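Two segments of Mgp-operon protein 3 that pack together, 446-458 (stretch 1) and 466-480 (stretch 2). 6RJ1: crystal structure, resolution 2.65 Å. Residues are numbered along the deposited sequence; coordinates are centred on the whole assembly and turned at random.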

ATOM      1  N   VAL A 446      -1.386  -2.136  17.953  1.00 60.05           N
ATOM      2  CA  VAL A 446      -1.566  -2.116  16.503  1.00 58.81           C
ATOM      3  C   VAL A 446      -2.210  -0.762  16.125  1.00 64.21           C
ATOM      4  O   VAL A 446      -1.769  -0.116  15.170  1.00 63.40           O
ATOM      5  N   ILE A 447      -3.205  -0.316  16.932  1.00 61.95           N
ATOM      6  CA  ILE A 447      -3.931   0.941  16.725  1.00 61.97           C
ATOM      7  C   ILE A 447      -2.999   2.171  16.819  1.00 66.53           C
ATOM      8  O   ILE A 447      -3.171   3.120  16.044  1.00 67.98           O
ATOM      9  N   THR A 448      -1.999   2.133  17.722  1.00 61.04           N
ATOM     10  CA  THR A 448      -1.003   3.199  17.881  1.00 59.24           C
ATOM     11  C   THR A 448      -0.106   3.225  16.631  1.00 62.09           C
ATOM     12  O   THR A 448       0.145   4.299  16.074  1.00 62.09           O
ATOM     13  N   GLN A 449       0.358   2.030  16.191  1.00 57.72           N
ATOM     14  CA  GLN A 449       1.219   1.860  15.019  1.00 57.33           C
ATOM     15  C   GLN A 449       0.514   2.316  13.773  1.00 60.60           C
ATOM     16  O   GLN A 449       1.151   2.923  12.920  1.00 60.89           O
ATOM     17  N   LEU A 450      -0.801   2.052  13.677  1.00 56.38           N
ATOM     18  CA  LEU A 450      -1.612   2.486  12.546  1.00 55.93           C
ATOM     19  C   LEU A 450      -1.756   4.010  12.561  1.00 62.56           C
ATOM     20  O   LEU A 450      -1.697   4.620  11.493  1.00 63.15           O
ATOM     21  N   TYR A 451      -1.880   4.636  13.752  1.00 59.36           N
ATOM     22  CA  TYR A 451      -1.958   6.094  13.812  1.00 59.46           C
ATOM     23  C   TYR A 451      -0.642   6.743  13.370  1.00 65.12           C
ATOM     24  O   TYR A 451      -0.655   7.607  12.488  1.00 65.44           O
ATOM     25  N   HIS A 452       0.485   6.320  13.983  1.00 61.95           N
ATOM     26  CA  HIS A 452       1.831   6.827  13.692  1.00 61.31           C
ATOM     27  C   HIS A 452       2.224   6.666  12.223  1.00 64.69           C
ATOM     28  O   HIS A 452       2.764   7.603  11.644  1.00 64.73           O
ATOM     29  N   THR A 453       1.929   5.504  11.612  1.00 60.88           N
ATOM     30  CA  THR A 453       2.230   5.269  10.194  1.00 59.70           C
ATOM     31  C   THR A 453       1.258   6.016   9.251  1.00 63.18           C
ATOM     32  O   THR A 453       1.660   6.371   8.151  1.00 63.32           O
ATOM     33  N   SER A 454      -0.006   6.253   9.667  1.00 60.49           N
ATOM     34  CA  SER A 454      -1.002   6.944   8.830  1.00 60.56           C
ATOM     35  C   SER A 454      -0.704   8.441   8.591  1.00 65.74           C
ATOM     36  O   SER A 454      -1.226   9.028   7.637  1.00 65.13           O
ATOM     37  N   THR A 455       0.127   9.048   9.451  1.00 62.56           N
ATOM     38  CA  THR A 455       0.498  10.459   9.337  1.00 62.40           C
ATOM     39  C   THR A 455       1.866  10.509   8.660  1.00 67.28           C
ATOM     40  O   THR A 455       2.875  10.834   9.298  1.00 66.97           O
ATOM     41  N   ALA A 456       1.891  10.145   7.353  1.00 64.30           N
ATOM     42  CA  ALA A 456       3.122  10.009   6.578  1.00 64.20           C
ATOM     43  C   ALA A 456       3.300  10.970   5.386  1.00 68.87           C
ATOM     44  O   ALA A 456       4.425  11.420   5.146  1.00 67.42           O
ATOM     45  N   GLN A 457       2.233  11.232   4.610  1.00 66.55           N
ATOM     46  CA  GLN A 457       2.341  12.066   3.404  1.00 66.67           C
ATOM     47  C   GLN A 457       1.259  13.131   3.336  1.00 70.86           C
ATOM     48  O   GLN A 457       0.108  12.834   3.649  1.00 70.72           O
ATOM     49  N   LEU A 458       1.603  14.348   2.874  1.00 68.07           N
ATOM     50  CA  LEU A 458       0.615  15.421   2.762  1.00 67.88           C
ATOM     51  C   LEU A 458       0.547  16.084   1.374  1.00 72.56           C
ATOM     52  O   LEU A 458       1.411  15.878   0.520  1.00 72.56           O
ATOM     53  N   VAL A 466      -4.574  17.454   2.848  1.00 66.70           N
ATOM     54  CA  VAL A 466      -4.856  16.027   2.772  1.00 65.69           C
ATOM     55  C   VAL A 466      -3.640  15.283   3.304  1.00 67.98           C
ATOM     56  O   VAL A 466      -2.523  15.575   2.895  1.00 67.34           O
ATOM     57  N   VAL A 467      -3.853  14.359   4.249  1.00 64.21           N
ATOM     58  CA  VAL A 467      -2.790  13.545   4.855  1.00 63.23           C
ATOM     59  C   VAL A 467      -3.136  12.083   4.646  1.00 64.50           C
ATOM     60  O   VAL A 467      -4.273  11.697   4.885  1.00 64.34           O
ATOM     61  N   MET A 468      -2.177  11.290   4.152  1.00 60.09           N
ATOM     62  CA  MET A 468      -2.343   9.852   3.902  1.00 59.57           C
ATOM     63  C   MET A 468      -1.173   9.056   4.497  1.00 65.84           C
ATOM     64  O   MET A 468      -0.140   9.641   4.858  1.00 66.87           O
ATOM     65  N   GLY A 469      -1.366   7.741   4.620  1.00 61.76           N
ATOM     66  CA  GLY A 469      -0.411   6.815   5.217  1.00 61.06           C
ATOM     67  C   GLY A 469       0.791   6.511   4.364  1.00 66.81           C
ATOM     68  O   GLY A 469       0.925   7.048   3.260  1.00 66.70           O
ATOM     69  N   SER A 470       1.675   5.632   4.875  1.00 65.03           N
ATOM     70  CA  SER A 470       2.903   5.233   4.185  1.00 65.16           C
ATOM     71  C   SER A 470       2.676   4.132   3.153  1.00 69.26           C
ATOM     72  O   SER A 470       1.592   3.546   3.093  1.00 69.12           O
ATOM     73  N   ASP A 471       3.692   3.886   2.325  1.00 66.85           N
ATOM     74  CA  ASP A 471       3.682   2.847   1.296  1.00 68.28           C
ATOM     75  C   ASP A 471       4.150   1.489   1.819  1.00 72.32           C
ATOM     76  O   ASP A 471       4.061   0.497   1.089  1.00 72.73           O
ATOM     77  N   ARG A 472       4.622   1.426   3.074  1.00 67.43           N
ATOM     78  CA  ARG A 472       5.135   0.169   3.580  1.00 67.24           C
ATOM     79  C   ARG A 472       4.271  -0.479   4.654  1.00 70.67           C
ATOM     80  O   ARG A 472       4.455  -1.667   4.912  1.00 71.26           O
ATOM     81  N   VAL A 473       3.320   0.268   5.263  1.00 64.88           N
ATOM     82  CA  VAL A 473       2.376  -0.258   6.268  1.00 62.19           C
ATOM     83  C   VAL A 473       0.955   0.135   5.814  1.00 64.61           C
ATOM     84  O   VAL A 473       0.766   1.292   5.426  1.00 63.53           O
ATOM     85  N   PRO A 474      -0.050  -0.792   5.839  1.00 61.36           N
ATOM     86  CA  PRO A 474      -1.413  -0.407   5.421  1.00 60.48           C
ATOM     87  C   PRO A 474      -2.039   0.627   6.355  1.00 62.77           C
ATOM     88  O   PRO A 474      -1.768   0.628   7.557  1.00 61.75           O
ATOM     89  N   SER A 475      -2.822   1.547   5.778  1.00 58.60           N
ATOM     90  CA  SER A 475      -3.495   2.612   6.506  1.00 57.18           C
ATOM     91  C   SER A 475      -5.004   2.486   6.327  1.00 61.14           C
ATOM     92  O   SER A 475      -5.479   2.263   5.217  1.00 60.75           O
ATOM     93  N   LEU A 476      -5.746   2.601   7.435  1.00 57.84           N
ATOM     94  CA  LEU A 476      -7.191   2.449   7.488  1.00 57.26           C
ATOM     95  C   LEU A 476      -7.962   3.762   7.379  1.00 61.31           C
ATOM     96  O   LEU A 476      -9.192   3.751   7.239  1.00 61.48           O
ATOM     97  N   TRP A 477      -7.251   4.892   7.435  1.00 58.04           N
ATOM     98  CA  TRP A 477      -7.875   6.216   7.380  1.00 58.09           C
ATOM     99  C   TRP A 477      -6.980   7.270   6.727  1.00 62.24           C
ATOM    100  O   TRP A 477      -5.799   7.016   6.475  1.00 62.10           O
ATOM    101  N   TYR A 478      -7.551   8.453   6.448  1.00 58.92           N
ATOM    102  CA  TYR A 478      -6.846   9.579   5.824  1.00 59.02           C
ATOM    103  C   TYR A 478      -7.465  10.893   6.280  1.00 63.83           C
ATOM    104  O   TYR A 478      -8.614  10.909   6.705  1.00 63.94           O
ATOM    105  N   TRP A 479      -6.724  11.989   6.175  1.00 60.95           N
ATOM    106  CA  TRP A 479      -7.216  13.293   6.602  1.00 61.11           C
ATOM    107  C   TRP A 479      -7.519  14.245   5.469  1.00 64.92           C
ATOM    108  O   TRP A 479      -6.837  14.231   4.455  1.00 64.26           O
ATOM    109  N   VAL A 480      -8.552  15.064   5.657  1.00 61.50           N
ATOM    110  CA  VAL A 480      -8.957  16.193   4.827  1.00 62.09           C
ATOM    111  C   VAL A 480      -9.288  17.263   5.890  1.00 70.42           C
ATOM    112  O   VAL A 480     -10.329  17.186   6.562  1.00 69.74           O
TER

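The most unusual feature of this contact is a buried serine whose OG joins Tyr 451 O to a tryptophan. Ser 454 (chi1 67°, p) turns its OG back to donate to Tyr 451 O at 2.7 Å, and the same OG accepts from Trp 477 NE1 at 2.8 Å. The N-H...O angle of 127° marks this second bond as weak despite its short length.

Trp 477 starts sideways, but chi1 of 54° (p) and chi2 of 77° bring its indole to the helix. Ile 447 CD1 meets the ring edge at CH2 (3.7 Å), and Leu 450 CB lies 3.8 Å from that same CH2. Leu 450 points toward stretch 2; with chi1 m and chi2 t, its CD2 reaches Leu 476 CD1 at 4.2 Å and Pro 474 O at 3.4 Å. Trp 479 (chi1 -81°, m) points toward stretch 1. Its CH2 is 3.6 Å from Tyr 451 CE1, with the ring planes at 85°, and its CZ3 is 3.6 Å from Thr 455 CG2.

Two waters lie between the stretches near Leu 450. Water 2 donates to Thr 453 OG1 (2.7 Å) and Pro 474 O (2.9 Å); Thr 453 OG1, placed by a p rotamer, itself donates to Gln 449 O at 2.7 Å. Water 1 accepts from Leu 476 N (2.8 Å) and donates weakly to Leu 450 O (3.3 Å).

Beyond the helix, the two stretches pair as antiparallel strands: Gln 457 N donates to Met 468 O (2.9 Å), and Met 468 N to Gln 457 O (2.8 Å). The Gln 457 side chain (m, t, chi3 76°) adds a bond from NE2 to Gly 469 O, 2.9 Å at 165°. On the other face, Leu 458 CB and Val 467 CG2 are 4.1 Å apart. At Gly 469, an ideal CB would lie 2.5 Å from Ser 475 CB, a clash that glycine avoids.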

ATOM      1  CB  VAL A 446      -2.409  -3.330  16.022  1.00 61.07           C
ATOM      2  CG1 VAL A 446      -2.866  -3.174  14.569  1.00 60.10           C
ATOM      3  CG2 VAL A 446      -1.647  -4.638  16.211  1.00 60.72           C
ATOM      4  CB  ILE A 447      -5.197   1.045  17.631  1.00 64.54           C
ATOM      5  CG1 ILE A 447      -6.155   2.155  17.142  1.00 64.74           C
ATOM      6  CG2 ILE A 447      -4.874   1.177  19.124  1.00 64.17           C
ATOM      7  CD1 ILE A 447      -6.811   1.912  15.789  1.00 69.36           C
ATOM      8  CB  THR A 448      -0.197   2.946  19.164  1.00 60.08           C
ATOM      9  OG1 THR A 448      -1.086   2.922  20.275  1.00 57.76           O
ATOM     10  CG2 THR A 448       0.905   3.971  19.383  1.00 54.56           C
ATOM     11  CB  GLN A 449       1.696   0.410  14.846  1.00 58.35           C
ATOM     12  CG  GLN A 449       2.403  -0.203  16.053  1.00 66.77           C
ATOM     13  CD  GLN A 449       3.778   0.335  16.359  1.00 72.23           C
ATOM     14  OE1 GLN A 449       4.246   1.340  15.800  1.00 63.12           O
ATOM     15  NE2 GLN A 449       4.459  -0.343  17.264  1.00 57.15           N
ATOM     16  CB  LEU A 450      -2.986   1.795  12.506  1.00 55.13           C
ATOM     17  CG  LEU A 450      -3.010   0.296  12.209  1.00 58.40           C
ATOM     18  CD1 LEU A 450      -4.353  -0.302  12.563  1.00 58.13           C
ATOM     19  CD2 LEU A 450      -2.648   0.001  10.773  1.00 59.30           C
ATOM     20  CB  TYR A 451      -2.424   6.623  15.186  1.00 60.41           C
ATOM     21  CG  TYR A 451      -2.451   8.140  15.232  1.00 62.61           C
ATOM     22  CD1 TYR A 451      -3.512   8.858  14.678  1.00 64.10           C
ATOM     23  CD2 TYR A 451      -1.370   8.863  15.738  1.00 63.51           C
ATOM     24  CE1 TYR A 451      -3.509  10.250  14.656  1.00 64.25           C
ATOM     25  CE2 TYR A 451      -1.355  10.255  15.712  1.00 63.86           C
ATOM     26  CZ  TYR A 451      -2.429  10.943  15.177  1.00 70.69           C
ATOM     27  OH  TYR A 451      -2.412  12.311  15.170  1.00 73.08           O
ATOM     28  CB  HIS A 452       2.863   6.170  14.612  1.00 61.82           C
ATOM     29  CG  HIS A 452       4.189   6.857  14.610  1.00 64.78           C
ATOM     30  ND1 HIS A 452       5.241   6.376  13.865  1.00 66.48           N
ATOM     31  CD2 HIS A 452       4.590   7.971  15.265  1.00 66.27           C
ATOM     32  CE1 HIS A 452       6.252   7.198  14.094  1.00 65.80           C
ATOM     33  NE2 HIS A 452       5.903   8.176  14.930  1.00 66.04           N
ATOM     34  CB  THR A 453       2.329   3.763   9.863  1.00 63.79           C
ATOM     35  OG1 THR A 453       1.138   3.087  10.265  1.00 62.64           O
ATOM     36  CG2 THR A 453       3.554   3.095  10.478  1.00 60.30           C
ATOM     37  CB  SER A 454      -2.413   6.759   9.375  1.00 62.55           C
ATOM     38  OG  SER A 454      -2.592   7.402  10.626  1.00 68.17           O
ATOM     39  CB  THR A 455       0.415  11.134  10.716  1.00 68.70           C
ATOM     40  OG1 THR A 455       1.388  10.563  11.594  1.00 70.28           O
ATOM     41  CG2 THR A 455      -0.965  11.019  11.343  1.00 63.18           C
ATOM     42  CB  ALA A 456       3.259   8.566   6.096  1.00 64.65           C
ATOM     43  CB  GLN A 457       2.253  11.184   2.139  1.00 68.14           C
ATOM     44  CG  GLN A 457       3.208   9.999   2.096  1.00 71.53           C
ATOM     45  CD  GLN A 457       3.040   9.220   0.826  1.00 82.52           C
ATOM     46  OE1 GLN A 457       3.494   9.645  -0.241  1.00 80.74           O
ATOM     47  NE2 GLN A 457       2.389   8.061   0.914  1.00 66.38           N
ATOM     48  CB  LEU A 458       0.743  16.499   3.879  1.00 67.93           C
ATOM     49  CG  LEU A 458       2.025  17.350   4.029  1.00 72.40           C
ATOM     50  CD1 LEU A 458       2.093  18.439   3.013  1.00 72.62           C
ATOM     51  CD2 LEU A 458       1.981  18.105   5.311  1.00 75.09           C
ATOM     52  CB  VAL A 466      -5.267  15.557   1.345  1.00 69.85           C
ATOM     53  CG1 VAL A 466      -5.733  14.099   1.352  1.00 69.43           C
ATOM     54  CG2 VAL A 466      -6.353  16.459   0.756  1.00 69.93           C
ATOM     55  CB  VAL A 467      -2.534  13.889   6.354  1.00 67.13           C
ATOM     56  CG1 VAL A 467      -1.468  12.979   6.970  1.00 66.55           C
ATOM     57  CG2 VAL A 467      -2.151  15.360   6.528  1.00 66.73           C
ATOM     58  CB  MET A 468      -2.531   9.561   2.405  1.00 61.10           C
ATOM     59  CG  MET A 468      -3.881   9.985   1.877  1.00 63.88           C
ATOM     60  SD  MET A 468      -4.113   9.572   0.131  1.00 67.37           S
ATOM     61  CE  MET A 468      -5.755  10.230  -0.149  1.00 63.74           C
ATOM     62  CB  SER A 470       3.993   4.844   5.187  1.00 68.94           C
ATOM     63  OG  SER A 470       3.751   3.607   5.836  1.00 76.96           O
ATOM     64  CB  ASP A 471       4.526   3.259   0.057  1.00 70.95           C
ATOM     65  CG  ASP A 471       5.843   3.982   0.313  1.00 85.51           C
ATOM     66  OD1 ASP A 471       6.612   3.533   1.200  1.00 86.72           O
ATOM     67  OD2 ASP A 471       6.117   4.983  -0.394  1.00 91.82           O
ATOM     68  CB  ARG A 472       6.590   0.307   4.034  1.00 69.21           C
ATOM     69  CG  ARG A 472       7.450  -0.792   3.419  1.00 77.42           C
ATOM     70  CD  ARG A 472       8.655  -0.238   2.713  1.00 75.87           C
ATOM     71  NE  ARG A 472       9.815  -0.193   3.595  1.00 81.66           N
ATOM     72  CZ  ARG A 472      10.313   0.926   4.105  1.00104.15           C
ATOM     73  NH1 ARG A 472      11.377   0.885   4.896  1.00 94.55           N
ATOM     74  NH2 ARG A 472       9.760   2.099   3.818  1.00 95.34           N
ATOM     75  CB  VAL A 473       2.688   0.236   7.711  1.00 64.56           C
ATOM     76  CG1 VAL A 473       1.635  -0.219   8.711  1.00 64.00           C
ATOM     77  CG2 VAL A 473       4.064  -0.210   8.172  1.00 64.22           C
ATOM     78  CB  PRO A 474      -2.176  -1.734   5.438  1.00 61.96           C
ATOM     79  CG  PRO A 474      -1.445  -2.579   6.408  1.00 65.70           C
ATOM     80  CD  PRO A 474      -0.006  -2.216   6.246  1.00 61.78           C
ATOM     81  CB  SER A 475      -2.977   3.981   6.076  1.00 60.25           C
ATOM     82  OG  SER A 475      -3.209   4.246   4.706  1.00 68.97           O
ATOM     83  CB  LEU A 476      -7.574   1.685   8.772  1.00 57.26           C
ATOM     84  CG  LEU A 476      -7.565   0.146   8.708  1.00 62.19           C
ATOM     85  CD1 LEU A 476      -6.143  -0.427   8.559  1.00 62.87           C
ATOM     86  CD2 LEU A 476      -8.177  -0.437   9.948  1.00 63.31           C
ATOM     87  CB  TRP A 477      -8.322   6.652   8.788  1.00 56.94           C
ATOM     88  CG  TRP A 477      -7.216   6.598   9.798  1.00 57.90           C
ATOM     89  CD1 TRP A 477      -6.199   7.496   9.952  1.00 60.88           C
ATOM     90  CD2 TRP A 477      -7.004   5.575  10.782  1.00 57.40           C
ATOM     91  NE1 TRP A 477      -5.380   7.111  10.987  1.00 60.46           N
ATOM     92  CE2 TRP A 477      -5.843   5.927  11.509  1.00 61.52           C
ATOM     93  CE3 TRP A 477      -7.698   4.407  11.140  1.00 58.42           C
ATOM     94  CZ2 TRP A 477      -5.353   5.144  12.559  1.00 60.43           C
ATOM     95  CZ3 TRP A 477      -7.207   3.626  12.177  1.00 59.95           C
ATOM     96  CH2 TRP A 477      -6.045   3.994  12.869  1.00 60.61           C
ATOM     97  CB  TYR A 478      -6.875   9.462   4.288  1.00 60.00           C
ATOM     98  CG  TYR A 478      -8.268   9.526   3.692  1.00 61.02           C
ATOM     99  CD1 TYR A 478      -9.093   8.404   3.675  1.00 61.72           C
ATOM    100  CD2 TYR A 478      -8.753  10.705   3.128  1.00 62.04           C
ATOM    101  CE1 TYR A 478     -10.370   8.456   3.127  1.00 62.14           C
ATOM    102  CE2 TYR A 478     -10.030  10.768   2.576  1.00 63.29           C
ATOM    103  CZ  TYR A 478     -10.833   9.637   2.570  1.00 71.67           C
ATOM    104  OH  TYR A 478     -12.088   9.688   2.019  1.00 73.73           O
ATOM    105  CB  TRP A 479      -6.207  13.959   7.544  1.00 59.68           C
ATOM    106  CG  TRP A 479      -6.302  13.476   8.950  1.00 60.71           C
ATOM    107  CD1 TRP A 479      -7.080  13.994   9.943  1.00 63.69           C
ATOM    108  CD2 TRP A 479      -5.597  12.368   9.526  1.00 60.68           C
ATOM    109  NE1 TRP A 479      -6.908  13.272  11.104  1.00 63.38           N
ATOM    110  CE2 TRP A 479      -5.983  12.283  10.883  1.00 64.73           C
ATOM    111  CE3 TRP A 479      -4.669  11.438   9.026  1.00 62.08           C
ATOM    112  CZ2 TRP A 479      -5.478  11.304  11.743  1.00 63.99           C
ATOM    113  CZ3 TRP A 479      -4.168  10.471   9.883  1.00 63.72           C
ATOM    114  CH2 TRP A 479      -4.570  10.409  11.222  1.00 64.41           C
ATOM    115  CB  VAL A 480     -10.130  15.947   3.836  1.00 64.63           C
ATOM    116  CG1 VAL A 480     -10.511  17.247   3.123  1.00 64.36           C
ATOM    117  CG2 VAL A 480      -9.790  14.869   2.819  1.00 63.69           C
TER
HETATM  118  O   HOH W   1      -4.163   3.451   9.623  1.00 49.78           O
HETATM  119  O   HOH W   2      -1.156   3.169   8.824  1.00 54.48           O